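PDB 4KW3: initiator protein NS1 from Human bocavirus, which probably binds the viral replication origin, unwinds it and nicks one DNA strand to start rolling-circle replication, its N-terminal origin-recognition/nickase domain being the part described here. Local coordinates for residues T88-K93 / I118-E123; Q136-I141 / R174-G179; R50-A53 / E58-I61; D64-L69 / K215-S220. One frame throughout, in Å; residues are numbered along the deposited sequence.

Contact 1 (T88-K93 / I118-E123); sequences TLMSHK and IIVGGE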
loop_
_atom_site.group_PDB
_atom_site.type_symbol
_atom_site.label_atom_id
_atom_site.label_comp_id
_atom_site.label_asym_id
_atom_site.label_seq_id
_atom_site.Cartn_x
_atom_site.Cartn_y
_atom_site.Cartn_z
ATOM N N THR A 88 11.548 9.475 0.666
ATOM C CA THR A 88 12.810 9.541 1.376
ATOM C C THR A 88 13.892 8.737 0.638
ATOM O O THR A 88 15.022 9.219 0.483
ATOM C CB THR A 88 12.665 9.049 2.819
ATOM O OG1 THR A 88 11.684 9.847 3.493
ATOM C CG2 THR A 88 14.014 9.135 3.576
ATOM N N LEU A 89 13.536 7.534 0.168
ATOM C CA LEU A 89 14.469 6.688 -0.578
ATOM C C LEU A 89 15.033 7.401 -1.795
ATOM O O LEU A 89 16.256 7.476 -1.951
ATOM C CB LEU A 89 13.816 5.393 -1.037
ATOM C CG LEU A 89 14.713 4.531 -1.950
ATOM C CD1 LEU A 89 15.844 3.850 -1.206
ATOM C CD2 LEU A 89 13.883 3.484 -2.671
ATOM N N MET A 90 14.151 7.945 -2.637
ATOM C CA MET A 90 14.587 8.633 -3.854
ATOM C C MET A 90 15.398 9.875 -3.507
ATOM O O MET A 90 16.339 10.248 -4.204
ATOM C CB MET A 90 13.405 9.000 -4.742
ATOM C CG MET A 90 12.760 7.784 -5.337
ATOM S SD MET A 90 13.983 6.720 -6.132
ATOM C CE MET A 90 14.212 7.549 -7.704
ATOM N N SER A 91 15.006 10.513 -2.417
ATOM C CA SER A 91 15.728 11.646 -1.886
ATOM C C SER A 91 17.203 11.300 -1.614
ATOM O O SER A 91 18.107 12.051 -2.000
ATOM C CB SER A 91 15.040 12.109 -0.606
ATOM O OG SER A 91 15.518 13.361 -0.193
ATOM N N HIS A 92 17.437 10.158 -0.969
ATOM C CA HIS A 92 18.793 9.674 -0.743
ATOM C C HIS A 92 19.493 9.349 -2.070
ATOM O O HIS A 92 20.620 9.782 -2.293
ATOM C CB HIS A 92 18.819 8.445 0.178
ATOM C CG HIS A 92 18.472 8.731 1.607
ATOM N ND1 HIS A 92 17.780 9.856 2.002
ATOM C CD2 HIS A 92 18.725 8.032 2.740
ATOM C CE1 HIS A 92 17.622 9.838 3.313
ATOM N NE2 HIS A 92 18.184 8.742 3.785
ATOM N N LYS A 93 18.833 8.588 -2.944
ATOM C CA LYS A 93 19.447 8.176 -4.208
ATOM C C LYS A 93 19.861 9.356 -5.070
ATOM O O LYS A 93 20.847 9.270 -5.799
ATOM C CB LYS A 93 18.530 7.260 -5.020
ATOM C CG LYS A 93 18.164 5.960 -4.338
ATOM C CD LYS A 93 19.391 5.133 -4.047
ATOM C CE LYS A 93 18.994 3.740 -3.586
ATOM N NZ LYS A 93 20.179 2.989 -3.073
ATOM N N ILE A 118 4.845 -1.104 -4.501
ATOM C CA ILE A 118 5.411 0.201 -4.813
ATOM C C ILE A 118 5.987 0.171 -6.221
ATOM O O ILE A 118 6.869 -0.631 -6.519
ATOM C CB ILE A 118 6.568 0.552 -3.852
ATOM C CG1 ILE A 118 6.109 0.439 -2.402
ATOM C CG2 ILE A 118 7.164 1.933 -4.149
ATOM C CD1 ILE A 118 6.653 -0.761 -1.690
ATOM N N ILE A 119 5.492 1.042 -7.087
ATOM C CA ILE A 119 6.156 1.264 -8.364
ATOM C C ILE A 119 6.873 2.604 -8.265
ATOM O O ILE A 119 6.255 3.640 -8.018
ATOM C CB ILE A 119 5.175 1.286 -9.565
ATOM C CG1 ILE A 119 4.262 0.064 -9.550
ATOM C CG2 ILE A 119 5.941 1.314 -10.865
ATOM C CD1 ILE A 119 3.114 0.190 -10.488
ATOM N N VAL A 120 8.183 2.578 -8.443
ATOM C CA VAL A 120 8.966 3.794 -8.355
ATOM C C VAL A 120 9.969 3.916 -9.512
ATOM O O VAL A 120 10.624 2.934 -9.914
ATOM C CB VAL A 120 9.671 3.882 -6.996
ATOM C CG1 VAL A 120 10.423 2.578 -6.685
ATOM C CG2 VAL A 120 10.582 5.080 -6.956
ATOM N N GLY A 121 10.083 5.129 -10.046
ATOM C CA GLY A 121 10.956 5.363 -11.175
ATOM C C GLY A 121 11.541 6.759 -11.181
ATOM O O GLY A 121 10.889 7.729 -10.785
ATOM N N GLY A 122 12.768 6.864 -11.671
ATOM C CA GLY A 122 13.456 8.134 -11.691
ATOM C C GLY A 122 14.943 7.964 -11.516
ATOM O O GLY A 122 15.424 6.852 -11.293
ATOM N N GLU A 123 15.657 9.083 -11.633
ATOM C CA GLU A 123 17.110 9.150 -11.524
ATOM C C GLU A 123 17.542 8.653 -10.154
ATOM O O GLU A 123 16.880 8.943 -9.169
ATOM C CB GLU A 123 17.572 10.595 -11.730
ATOM C CG GLU A 123 18.997 10.761 -12.201
ATOM C CD GLU A 123 19.308 12.189 -12.623
ATOM O OE1 GLU A 123 18.529 13.105 -12.277
ATOM O OE2 GLU A 123 20.325 12.393 -13.316
#

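Contact 2 (Q136-I141 / R174-G179); sequences QFYGLI and REAWGG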
loop_
_atom_site.group_PDB
_atom_site.type_symbol
_atom_site.label_atom_id
_atom_site.label_comp_id
_atom_site.label_asym_id
_atom_site.label_seq_id
_atom_site.Cartn_x
_atom_site.Cartn_y
_atom_site.Cartn_z
ATOM N N GLN A 136 17.604 -1.203 2.687
ATOM C CA GLN A 136 17.547 0.218 2.956
ATOM C C GLN A 136 16.100 0.704 2.860
ATOM O O GLN A 136 15.614 1.413 3.744
ATOM C CB GLN A 136 18.441 0.949 1.955
ATOM C CG GLN A 136 18.463 2.452 2.055
ATOM C CD GLN A 136 19.096 3.112 0.836
ATOM O OE1 GLN A 136 19.341 2.463 -0.186
ATOM N NE2 GLN A 136 19.403 4.399 0.956
ATOM N N PHE A 137 15.421 0.300 1.789
ATOM C CA PHE A 137 14.042 0.684 1.533
ATOM C C PHE A 137 13.167 0.161 2.669
ATOM O O PHE A 137 12.334 0.891 3.209
ATOM C CB PHE A 137 13.580 0.127 0.184
ATOM C CG PHE A 137 12.379 0.835 -0.402
ATOM C CD1 PHE A 137 11.692 1.808 0.322
ATOM C CD2 PHE A 137 11.934 0.519 -1.682
ATOM C CE1 PHE A 137 10.585 2.464 -0.222
ATOM C CE2 PHE A 137 10.826 1.152 -2.222
ATOM C CZ PHE A 137 10.152 2.135 -1.496
ATOM N N TYR A 138 13.375 -1.104 3.020
ATOM C CA TYR A 138 12.691 -1.757 4.134
ATOM C C TYR A 138 12.839 -0.954 5.430
ATOM O O TYR A 138 11.864 -0.759 6.163
ATOM C CB TYR A 138 13.257 -3.161 4.341
ATOM C CG TYR A 138 12.475 -4.040 5.301
ATOM C CD1 TYR A 138 11.088 -4.150 5.214
ATOM C CD2 TYR A 138 13.131 -4.791 6.276
ATOM C CE1 TYR A 138 10.373 -4.973 6.088
ATOM C CE2 TYR A 138 12.435 -5.602 7.146
ATOM C CZ TYR A 138 11.057 -5.687 7.055
ATOM O OH TYR A 138 10.381 -6.502 7.928
ATOM N N GLY A 139 14.053 -0.485 5.705
ATOM C CA GLY A 139 14.325 0.236 6.930
ATOM C C GLY A 139 13.659 1.599 6.973
ATOM O O GLY A 139 13.118 2.008 7.991
ATOM N N LEU A 140 13.698 2.303 5.854
ATOM C CA LEU A 140 13.013 3.565 5.732
ATOM C C LEU A 140 11.497 3.389 5.931
ATOM O O LEU A 140 10.845 4.229 6.554
ATOM C CB LEU A 140 13.301 4.171 4.367
ATOM C CG LEU A 140 14.754 4.552 4.083
ATOM C CD1 LEU A 140 14.876 5.071 2.650
ATOM C CD2 LEU A 140 15.220 5.589 5.060
ATOM N N ILE A 141 10.939 2.305 5.391
ATOM C CA ILE A 141 9.506 2.049 5.524
ATOM C C ILE A 141 9.177 1.820 6.975
ATOM O O ILE A 141 8.212 2.383 7.488
ATOM C CB ILE A 141 9.029 0.845 4.703
ATOM C CG1 ILE A 141 8.926 1.222 3.224
ATOM C CG2 ILE A 141 7.673 0.349 5.199
ATOM C CD1 ILE A 141 8.729 0.030 2.288
ATOM N N ARG A 174 16.271 -2.793 12.982
ATOM C CA ARG A 174 17.682 -2.957 13.304
ATOM C C ARG A 174 18.332 -3.902 12.308
ATOM O O ARG A 174 19.439 -3.646 11.811
ATOM C CB ARG A 174 17.871 -3.469 14.736
ATOM C CG ARG A 174 17.893 -2.369 15.779
ATOM C CD ARG A 174 18.285 -2.896 17.151
ATOM N NE ARG A 174 17.367 -3.930 17.623
ATOM C CZ ARG A 174 16.258 -3.681 18.315
ATOM N NH1 ARG A 174 15.925 -2.425 18.605
ATOM N NH2 ARG A 174 15.476 -4.684 18.708
ATOM N N GLU A 175 17.628 -4.994 12.027
ATOM C CA GLU A 175 18.091 -5.986 11.070
ATOM C C GLU A 175 18.199 -5.414 9.668
ATOM O O GLU A 175 19.102 -5.778 8.918
ATOM C CB GLU A 175 17.164 -7.191 11.075
ATOM C CG GLU A 175 17.126 -7.900 12.407
ATOM C CD GLU A 175 16.036 -8.955 12.474
ATOM O OE1 GLU A 175 15.221 -9.047 11.516
ATOM O OE2 GLU A 175 16.007 -9.696 13.487
ATOM N N ALA A 176 17.298 -4.499 9.325
ATOM C CA ALA A 176 17.342 -3.875 8.006
ATOM C C ALA A 176 18.632 -3.089 7.821
ATOM O O ALA A 176 19.234 -3.122 6.754
ATOM C CB ALA A 176 16.130 -2.989 7.782
ATOM N N TRP A 177 19.059 -2.389 8.865
ATOM C CA TRP A 177 20.288 -1.613 8.807
ATOM C C TRP A 177 21.484 -2.551 8.586
ATOM O O TRP A 177 22.545 -2.124 8.129
ATOM C CB TRP A 177 20.488 -0.792 10.084
ATOM C CG TRP A 177 19.407 0.224 10.391
ATOM C CD1 TRP A 177 18.438 0.691 9.541
ATOM C CD2 TRP A 177 19.204 0.912 11.644
ATOM N NE1 TRP A 177 17.639 1.606 10.189
ATOM C CE2 TRP A 177 18.092 1.766 11.477
ATOM C CE3 TRP A 177 19.854 0.883 12.892
ATOM C CZ2 TRP A 177 17.613 2.589 12.520
ATOM C CZ3 TRP A 177 19.376 1.702 13.922
ATOM C CH2 TRP A 177 18.268 2.539 13.726
ATOM N N GLY A 178 21.307 -3.831 8.909
ATOM C CA GLY A 178 22.322 -4.833 8.626
ATOM C C GLY A 178 22.050 -5.631 7.356
ATOM O O GLY A 178 22.637 -6.688 7.135
ATOM N N GLY A 179 21.137 -5.138 6.527
ATOM C CA GLY A 179 20.859 -5.752 5.244
ATOM C C GLY A 179 19.992 -6.989 5.239
ATOM O O GLY A 179 19.864 -7.662 4.220
#

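Contact 3 (R50-A53 / E58-I61); sequences RNCA and EDII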
loop_
_atom_site.group_PDB
_atom_site.type_symbol
_atom_site.label_atom_id
_atom_site.label_comp_id
_atom_site.label_asym_id
_atom_site.label_seq_id
_atom_site.Cartn_x
_atom_site.Cartn_y
_atom_site.Cartn_z
ATOM N N ARG A 50 -18.251 -3.838 10.718
ATOM C CA ARG A 50 -18.512 -5.288 10.699
ATOM C C ARG A 50 -19.988 -5.615 10.520
ATOM O O ARG A 50 -20.319 -6.652 9.956
ATOM C CB ARG A 50 -18.033 -5.988 11.972
ATOM C CG ARG A 50 -16.569 -5.874 12.277
ATOM C CD ARG A 50 -16.183 -6.794 13.434
ATOM N NE ARG A 50 -14.744 -6.728 13.707
ATOM C CZ ARG A 50 -14.186 -5.953 14.637
ATOM N NH1 ARG A 50 -14.955 -5.209 15.417
ATOM N NH2 ARG A 50 -12.864 -5.943 14.807
ATOM N N ASN A 51 -20.866 -4.725 10.984
ATOM C CA ASN A 51 -22.300 -4.997 11.018
ATOM C C ASN A 51 -23.040 -4.462 9.797
ATOM O O ASN A 51 -24.270 -4.456 9.757
ATOM C CB ASN A 51 -22.924 -4.401 12.282
ATOM C CG ASN A 51 -22.156 -4.756 13.534
ATOM O OD1 ASN A 51 -21.763 -5.907 13.728
ATOM N ND2 ASN A 51 -21.934 -3.765 14.395
ATOM N N CYS A 52 -22.289 -4.005 8.802
ATOM C CA CYS A 52 -22.888 -3.360 7.646
ATOM C C CYS A 52 -23.337 -4.344 6.571
ATOM O O CYS A 52 -22.695 -5.369 6.340
ATOM C CB CYS A 52 -21.904 -2.364 7.037
ATOM S SG CYS A 52 -21.629 -0.866 7.993
ATOM N N ALA A 53 -24.426 -3.998 5.897
ATOM C CA ALA A 53 -24.956 -4.769 4.778
ATOM C C ALA A 53 -24.159 -4.454 3.519
ATOM O O ALA A 53 -23.790 -3.300 3.296
ATOM C CB ALA A 53 -26.442 -4.453 4.557
ATOM N N GLU A 58 -29.577 -1.065 0.791
ATOM C CA GLU A 58 -29.519 0.272 1.370
ATOM C C GLU A 58 -28.886 0.170 2.740
ATOM O O GLU A 58 -29.306 -0.662 3.533
ATOM C CB GLU A 58 -30.941 0.805 1.548
ATOM C CG GLU A 58 -31.054 2.281 1.840
ATOM C CD GLU A 58 -32.398 2.670 2.441
ATOM O OE1 GLU A 58 -33.175 1.783 2.886
ATOM O OE2 GLU A 58 -32.694 3.882 2.420
ATOM N N ASP A 59 -27.903 1.012 3.039
ATOM C CA ASP A 59 -27.342 1.058 4.388
ATOM C C ASP A 59 -26.650 2.412 4.554
ATOM O O ASP A 59 -25.534 2.614 4.081
ATOM C CB ASP A 59 -26.386 -0.098 4.625
ATOM C CG ASP A 59 -25.869 -0.149 6.057
ATOM O OD1 ASP A 59 -25.869 0.905 6.734
ATOM O OD2 ASP A 59 -25.438 -1.243 6.498
ATOM N N ILE A 60 -27.346 3.344 5.198
ATOM C CA ILE A 60 -26.892 4.726 5.324
ATOM C C ILE A 60 -25.745 4.842 6.310
ATOM O O ILE A 60 -24.799 5.610 6.092
ATOM C CB ILE A 60 -28.029 5.657 5.778
ATOM C CG1 ILE A 60 -29.280 5.429 4.931
ATOM C CG2 ILE A 60 -27.583 7.109 5.716
ATOM C CD1 ILE A 60 -30.238 4.434 5.542
ATOM N N ILE A 61 -25.819 4.047 7.376
ATOM C CA ILE A 61 -24.754 3.984 8.361
ATOM C C ILE A 61 -23.454 3.592 7.675
ATOM O O ILE A 61 -22.425 4.248 7.846
ATOM C CB ILE A 61 -25.082 2.992 9.485
ATOM C CG1 ILE A 61 -26.199 3.559 10.369
ATOM C CG2 ILE A 61 -23.862 2.720 10.342
ATOM C CD1 ILE A 61 -26.653 2.600 11.465
#

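Contact 4 (D64-L69 / K215-S220); sequences DLLISL and KNRCIS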
loop_
_atom_site.group_PDB
_atom_site.type_symbol
_atom_site.label_atom_id
_atom_site.label_comp_id
_atom_site.label_asym_id
_atom_site.label_seq_id
_atom_site.Cartn_x
_atom_site.Cartn_y
_atom_site.Cartn_z
ATOM N N ASP A 64 -21.956 6.537 5.447
ATOM C CA ASP A 64 -21.292 7.598 6.215
ATOM C C ASP A 64 -19.989 7.138 6.836
ATOM O O ASP A 64 -18.956 7.821 6.745
ATOM C CB ASP A 64 -22.213 8.111 7.322
ATOM C CG ASP A 64 -23.348 8.937 6.785
ATOM O OD1 ASP A 64 -23.433 9.088 5.540
ATOM O OD2 ASP A 64 -24.177 9.403 7.600
ATOM N N LEU A 65 -20.061 5.971 7.461
ATOM C CA LEU A 65 -18.920 5.315 8.080
ATOM C C LEU A 65 -17.747 5.296 7.082
ATOM O O LEU A 65 -16.646 5.764 7.391
ATOM C CB LEU A 65 -19.349 3.912 8.494
ATOM C CG LEU A 65 -18.752 3.191 9.691
ATOM C CD1 LEU A 65 -18.629 4.139 10.871
ATOM C CD2 LEU A 65 -19.691 2.033 10.053
ATOM N N LEU A 66 -18.014 4.825 5.863
ATOM C CA LEU A 66 -17.000 4.778 4.814
ATOM C C LEU A 66 -16.522 6.161 4.405
ATOM O O LEU A 66 -15.327 6.365 4.186
ATOM C CB LEU A 66 -17.504 3.996 3.599
ATOM C CG LEU A 66 -17.653 2.509 3.894
ATOM C CD1 LEU A 66 -18.305 1.811 2.739
ATOM C CD2 LEU A 66 -16.272 1.902 4.216
ATOM N N ILE A 67 -17.444 7.109 4.276
ATOM C CA ILE A 67 -17.047 8.494 4.031
ATOM C C ILE A 67 -16.131 9.030 5.147
ATOM O O ILE A 67 -15.138 9.703 4.860
ATOM C CB ILE A 67 -18.267 9.436 3.836
ATOM C CG1 ILE A 67 -18.912 9.166 2.484
ATOM C CG2 ILE A 67 -17.827 10.876 3.795
ATOM C CD1 ILE A 67 -17.929 9.376 1.325
ATOM N N SER A 68 -16.400 8.675 6.403
ATOM C CA SER A 68 -15.593 9.256 7.460
ATOM C C SER A 68 -14.228 8.563 7.521
ATOM O O SER A 68 -13.259 9.128 8.015
ATOM C CB SER A 68 -16.285 9.188 8.831
ATOM O OG SER A 68 -16.248 7.887 9.379
ATOM N N LEU A 69 -14.160 7.334 7.037
ATOM C CA LEU A 69 -12.924 6.562 7.088
ATOM C C LEU A 69 -11.988 6.821 5.927
ATOM O O LEU A 69 -10.848 6.387 5.960
ATOM C CB LEU A 69 -13.250 5.071 7.127
ATOM C CG LEU A 69 -13.683 4.583 8.502
ATOM C CD1 LEU A 69 -14.114 3.109 8.470
ATOM C CD2 LEU A 69 -12.547 4.824 9.457
ATOM N N LYS A 215 -9.116 -4.282 -9.040
ATOM C CA LYS A 215 -9.409 -5.009 -7.817
ATOM C C LYS A 215 -10.553 -4.303 -7.094
ATOM O O LYS A 215 -10.770 -3.102 -7.274
ATOM C CB LYS A 215 -8.170 -5.074 -6.919
ATOM C CG LYS A 215 -6.969 -5.720 -7.573
ATOM C CD LYS A 215 -5.813 -5.825 -6.607
ATOM C CE LYS A 215 -4.597 -6.476 -7.253
ATOM N NZ LYS A 215 -3.623 -6.939 -6.225
ATOM N N ASN A 216 -11.289 -5.037 -6.271
ATOM C CA ASN A 216 -12.320 -4.395 -5.465
ATOM C C ASN A 216 -11.705 -3.987 -4.138
ATOM O O ASN A 216 -10.668 -4.520 -3.737
ATOM C CB ASN A 216 -13.512 -5.321 -5.274
ATOM C CG ASN A 216 -14.141 -5.729 -6.598
ATOM O OD1 ASN A 216 -14.339 -4.890 -7.488
ATOM N ND2 ASN A 216 -14.479 -7.012 -6.733
ATOM N N ARG A 217 -12.306 -3.001 -3.483
ATOM C CA ARG A 217 -11.791 -2.545 -2.210
ATOM C C ARG A 217 -12.251 -3.375 -1.035
ATOM O O ARG A 217 -13.426 -3.759 -0.958
ATOM C CB ARG A 217 -12.160 -1.088 -1.939
ATOM C CG ARG A 217 -11.362 -0.525 -0.766
ATOM C CD ARG A 217 -11.559 0.944 -0.575
ATOM N NE ARG A 217 -12.928 1.258 -0.238
ATOM C CZ ARG A 217 -13.289 2.403 0.316
ATOM N NH1 ARG A 217 -12.349 3.290 0.580
ATOM N NH2 ARG A 217 -14.569 2.651 0.606
ATOM N N CYS A 218 -11.320 -3.602 -0.107
ATOM C CA CYS A 218 -11.650 -4.136 1.197
ATOM C C CYS A 218 -10.723 -3.530 2.258
ATOM O O CYS A 218 -9.512 -3.693 2.184
ATOM C CB CYS A 218 -11.518 -5.650 1.188
ATOM S SG CYS A 218 -11.909 -6.342 2.762
ATOM N N ILE A 219 -11.284 -2.800 3.223
ATOM C CA ILE A 219 -10.452 -2.103 4.224
ATOM C C ILE A 219 -10.266 -2.830 5.564
ATOM O O ILE A 219 -9.625 -2.312 6.465
ATOM C CB ILE A 219 -10.926 -0.662 4.496
ATOM C CG1 ILE A 219 -12.336 -0.661 5.091
ATOM C CG2 ILE A 219 -10.866 0.190 3.221
ATOM C CD1 ILE A 219 -12.844 0.724 5.340
ATOM N N SER A 220 -10.833 -4.024 5.689
ATOM C CA SER A 220 -10.660 -4.823 6.888
ATOM C C SER A 220 -10.829 -6.317 6.645
ATOM O O SER A 220 -11.663 -6.737 5.856
ATOM C CB SER A 220 -11.620 -4.394 7.987
ATOM O OG SER A 220 -11.379 -5.189 9.137
#

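Contact 1 (T88-K93 / I118-E123)
Met90 and Val120 lie alongside, their chains running opposite ways, where the end of helix 74-94 passes over strand 114-122. The middle of the methionine chain makes the apolar part of the contact: its CG lies 3.8 Å from CG2 of Val120, and SD runs beside the same methyl at 3.9 Å. With chi1 at -69° CG stands beside the backbone N, and two further bends, at chi2 and chi3, fold the thioether over so that CE reaches the backbone at the end of the strand. There CE of Met90 faces two carbonyl oxygens, O of Gly122 at 3.9 Å and O of Glu123 at 3.3 Å. The second of these is claimed by Gln94, whose NE2 hydrogen-bonds to it, so the methyl merely packs beside an oxygen that already has a polar partner. Leu125 touches both Met90 and Val120 and extends the apolar cluster. The axes of the two short segments run 10.3 Å apart at 25°, nearly parallel, an example of a helix aligned on a sheet strand. Such alpha/beta layering fits the HUH-type nuclease fold of rolling-circle initiators, in which the same strand bears the predicted metal-binding histidines of motif RCR-2.

Contact 2 (Q136-I141 / R174-G179)
Tyr138 swings its ring toward Ala176 because CG stands anti to the backbone N, chi1 -170°, and a chi2 of 47° sets the ring plane. CD2 thereby comes 3.8 Å from CB of Ala176, which meets the ring obliquely. The same methyl has a second neighbour on helix 134-149, CA of Gly139, also at 3.8 Å. The methyl thus rests in the corner formed by the tyrosine ring and the glycine backbone. The absence of a side chain at Gly139 lets the two helices come close, as small residues at a helix-helix contact often do: the CA atoms of Gly139 and Ala176 are 5.2 Å apart, the nearest pair between the two segments.

The contact falls at the C-terminal end of helix 160-177. Just beyond Ala176 the helix closes in a Schellman motif, with Gly179 at positive phi as its C-prime residue; its N bonds to O of Ala176, while N of Val180 returns to O of Glu175. The alanine therefore combines two roles, offering its methyl to the neighbouring helix and its carbonyl to the terminating turn. Tyr138 also packs against Met185 and Phe20 of the sheet and against Pro23, so one ring touches the strands as well as the outer helix.

No hydrogen bond or salt bridge joins the two segments. The chemistry is that of a small, buried apolar contact, in which attraction comes from van der Waals contact and the exclusion of water, and the fit depends on how closely a methyl can approach the bare CA of a glycine.

Contact 3 (R50-A53 / E58-I61)
This is a surface contact of local kind, a single hydrogen bond from a loop backbone to a carboxylate, made where the connection after helix 43-49 leads into helix 60-69. The donor is N of Ala53 and the acceptor OD2 of Asp59, 3.0 Å apart, with an N-H...O angle of 164° that makes the bond nearly straight. It uses the anti lone pair of OD2, the one directed away from the other carboxylate oxygen. With CG anti to the backbone N, chi1 -175°, the carboxylate of Asp59 is turned to the loop. The carboxylate is divided between two tasks: while OD2 holds the loop, OD1 accepts a hydrogen bond from N of Arg62, and Asp59 is thereby the N-cap of helix 60-69. Two bonds to different oxygens should fix the rotation of the group, and a negative charge at this end would be expected to interact favourably with the helix dipole. Around the polar bond, CA of Cys52 lies 3.5 Å from Asp59 OD2, and CB of Ala53 flanks the same oxygen at 3.9 Å. Arg62 ties the loop a second time, its NH1 donating to O of Ala53, while the side chain of Cys52 packs on Arg62.

Contact 4 (D64-L69 / K215-S220)
Ile219 and the two leucines on its helix side, Leu66 and Leu69, form the close-packed part of this contact. CD1 of Ile219 is 3.8 Å from CD2 of Leu66 and 4.1 Å from CD1 of Leu69, so one methyl touches successive turns of helix 60-69; in both pairs the chains cross obliquely. With chi1 at 63° the CG1 branch of Ile219 sits between the backbone N and the carbonyl carbon, and the extended chi2 carries CD1 out to the helix. Ile219 and Leu69 are buried, and His73 and Cys228 also border the isoleucine. The segment 215-220 begins with Lys215, the last residue of the predicted RCR-3 motif of rolling-circle nucleases, whose NZ forms a salt bridge with Glu108, a predicted metal ligand. From there the chain passes through the short strand 216-217 to the helix contact. The looser side lies at Arg217, which, like Leu66, is partly exposed and whose polar end is engaged elsewhere, NE donating to O of Cys228. Its chain, bent at chi3, runs back alongside Leu66, and NH2 lies 4.1 Å from Leu66 CD2, which meets the guanidinium obliquely.

The contacts form two groups on opposite sides of the chain's centre. Contacts 1 and 2 touch directly: Lys93 NZ of contact 1 lies 3.1 Å from Gln136 OE1 of contact 2, a probable hydrogen bond, and Leu89 CD2 packs on Phe137 CD2 at 3.7 Å, so helices 74-94 and 134-149 lie side by side on the sheet, with helix 160-177 against the second of them. Contacts 3 and 4 share helix 60-69, their centres about 12 Å apart, and touch where Cys52 SG packs on Leu65 CD2 at 4.1 Å. Contacts 1 and 4 both reach the central sheet, with nearest atoms about 10 Å apart. Predicted metal ligands lie near three contacts: between side chains, Val120 is about 10 Å from His117, Tyr138 about 10 Å from His115 and Arg217 about 9 Å from Glu108.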